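Local coordinates for NTF2-like protein of unknown function (Prochlorococcus marinus, PDB 3HZP) that is of unknown function but has an NTF2-like fold and pairs with a second copy of itself through its curved beta sheet, at residues T30-I36 against K113-R119. Residue numbers count along the deposited sequence, not the author numbering.
Sequences TADFLFI and KVAWMQR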
# COMPACT_ATOMS: atom_id res chain seq x y z
N THR A 30 10.07 12.00 3.37
CA THR A 30 11.27 11.56 4.06
C THR A 30 12.26 11.02 3.04
O THR A 30 11.90 10.66 1.92
CB THR A 30 10.96 10.42 5.04
OG1 THR A 30 10.45 9.30 4.31
CG2 THR A 30 9.93 10.82 6.08
N ALA A 31 13.53 11.00 3.39
CA ALA A 31 14.57 10.56 2.46
C ALA A 31 14.38 9.16 1.95
O ALA A 31 14.85 8.84 0.84
CB ALA A 31 15.95 10.65 3.14
N ASP A 32 13.83 8.30 2.77
CA ASP A 32 13.64 6.89 2.37
C ASP A 32 12.24 6.58 1.82
O ASP A 32 11.87 5.43 1.64
CB ASP A 32 14.03 5.98 3.52
CG ASP A 32 13.15 6.12 4.69
OD1 ASP A 32 12.48 7.16 4.88
OD2 ASP A 32 13.18 5.17 5.51
N PHE A 33 11.48 7.63 1.56
CA PHE A 33 10.19 7.49 0.87
C PHE A 33 10.36 6.83 -0.49
O PHE A 33 11.27 7.15 -1.23
CB PHE A 33 9.62 8.88 0.63
CG PHE A 33 8.43 8.90 -0.29
CD1 PHE A 33 7.17 8.70 0.19
CD2 PHE A 33 8.58 9.12 -1.64
CE1 PHE A 33 6.07 8.67 -0.65
CE2 PHE A 33 7.46 9.09 -2.50
CZ PHE A 33 6.23 8.89 -2.01
N LEU A 34 9.41 5.95 -0.81
CA LEU A 34 9.19 5.52 -2.18
C LEU A 34 7.70 5.55 -2.48
O LEU A 34 6.87 5.40 -1.58
CB LEU A 34 9.73 4.11 -2.43
CG LEU A 34 11.21 3.92 -2.28
CD1 LEU A 34 11.61 2.43 -2.28
CD2 LEU A 34 12.01 4.65 -3.37
N PHE A 35 7.39 5.73 -3.75
CA PHE A 35 6.05 5.69 -4.31
C PHE A 35 5.92 4.41 -5.10
O PHE A 35 6.71 4.18 -6.04
CB PHE A 35 5.86 6.91 -5.25
CG PHE A 35 4.53 6.97 -5.92
CD1 PHE A 35 3.47 7.62 -5.31
CD2 PHE A 35 4.34 6.40 -7.17
CE1 PHE A 35 2.23 7.68 -5.93
CE2 PHE A 35 3.09 6.50 -7.81
CZ PHE A 35 2.08 7.14 -7.19
N ILE A 36 5.00 3.54 -4.71
CA ILE A 36 4.81 2.23 -5.35
C ILE A 36 3.72 2.34 -6.38
O ILE A 36 2.57 2.59 -6.05
CB ILE A 36 4.54 1.12 -4.33
CG1 ILE A 36 5.60 1.09 -3.24
CG2 ILE A 36 4.46 -0.23 -5.04
CD1 ILE A 36 7.06 1.03 -3.74
N LYS A 113 5.81 14.39 7.71
CA LYS A 113 6.29 14.14 6.37
C LYS A 113 5.72 12.83 5.85
O LYS A 113 5.46 11.91 6.61
CB LYS A 113 7.83 14.06 6.33
CG LYS A 113 8.47 15.37 6.74
CD LYS A 113 9.96 15.34 6.59
CE LYS A 113 10.39 15.51 5.15
NZ LYS A 113 11.86 15.88 4.98
N VAL A 114 5.47 12.76 4.55
CA VAL A 114 5.01 11.50 3.98
C VAL A 114 6.23 10.55 3.87
O VAL A 114 7.30 10.99 3.42
CB VAL A 114 4.26 11.74 2.66
CG1 VAL A 114 5.17 12.33 1.56
CG2 VAL A 114 3.60 10.45 2.19
N ALA A 115 6.07 9.32 4.37
CA ALA A 115 7.08 8.30 4.49
C ALA A 115 6.93 7.19 3.47
O ALA A 115 7.90 6.47 3.20
CB ALA A 115 7.08 7.70 5.90
N TRP A 116 5.73 6.99 2.94
CA TRP A 116 5.48 5.84 2.05
C TRP A 116 4.16 6.06 1.36
O TRP A 116 3.21 6.59 1.93
CB TRP A 116 5.42 4.52 2.82
CG TRP A 116 5.51 3.36 1.97
CD1 TRP A 116 4.49 2.53 1.58
CD2 TRP A 116 6.70 2.82 1.39
NE1 TRP A 116 4.97 1.54 0.76
CE2 TRP A 116 6.32 1.69 0.62
CE3 TRP A 116 8.04 3.19 1.43
CZ2 TRP A 116 7.23 0.95 -0.09
CZ3 TRP A 116 8.96 2.43 0.73
CH2 TRP A 116 8.53 1.31 -0.01
N MSE A 117 4.05 5.64 0.11
CA MSE A 117 2.77 5.66 -0.59
C MSE A 117 2.73 4.55 -1.66
O MSE A 117 3.65 4.46 -2.46
CB MSE A 117 2.55 7.01 -1.26
CG MSE A 117 1.21 7.15 -1.99
SE MSE A 117 0.88 8.90 -2.75
CE MSE A 117 0.67 9.83 -1.04
N GLN A 118 1.66 3.75 -1.64
CA GLN A 118 1.39 2.77 -2.66
C GLN A 118 0.02 3.03 -3.23
O GLN A 118 -0.95 3.19 -2.49
CB GLN A 118 1.49 1.34 -2.10
CG GLN A 118 1.16 0.24 -3.13
CD GLN A 118 1.65 -1.14 -2.80
OE1 GLN A 118 2.34 -1.35 -1.79
NE2 GLN A 118 1.36 -2.10 -3.66
N ARG A 119 -0.07 3.01 -4.55
CA ARG A 119 -1.34 3.18 -5.25
C ARG A 119 -1.73 1.99 -6.08
O ARG A 119 -0.88 1.28 -6.61
CB ARG A 119 -1.35 4.43 -6.14
CG ARG A 119 -0.37 4.42 -7.29
CD ARG A 119 -0.79 5.37 -8.41
NE ARG A 119 -1.95 4.86 -9.12
CZ ARG A 119 -2.73 5.56 -9.91
NH1 ARG A 119 -2.48 6.84 -10.15
NH2 ARG A 119 -3.77 4.99 -10.48
O HOH W 1 10.00 6.01 5.07
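The indole of W116 reaches over 30-36, its CZ2 3.5 Å from I36 CG1 and CZ3 3.7 Å from L34 CB, so both aliphatic side chains touch it. The backbones run parallel: M117 N donates to L34 O (3.3 Å), M117 O accepts from I36 N (2.8 Å), and I36 O accepts from R119 N (3.1 Å). F35 and M117 point to the other face, where the selenium of selenomethionine M117 lies at the F35 ring edge, 3.7 Å from CE1, in a Met-aromatic contact. F33 joins them, with CE1 3.9 Å from M117 CB; F25 of helix 24-28 stacks on F33, and helix 4-15 packs on M117. On its other edge 111-119 meets strand 93-108, A115 and W116 both facing I104 in a classic beta bulge. Before its strand, 30-36 makes a type I turn from T30 to F33, tied by T30 N to V114 O (2.9 Å), while a water bridges D32 OD1 (2.7 Å) and A115 O (2.8 Å). W116 NE1 and Q118 OE1 hydrogen-bond to T102 of the second subunit, and Q118 NE2 to its T100. One sheet face against helices, the other against a partner subunit, is typical of dimeric NTF2-like folds.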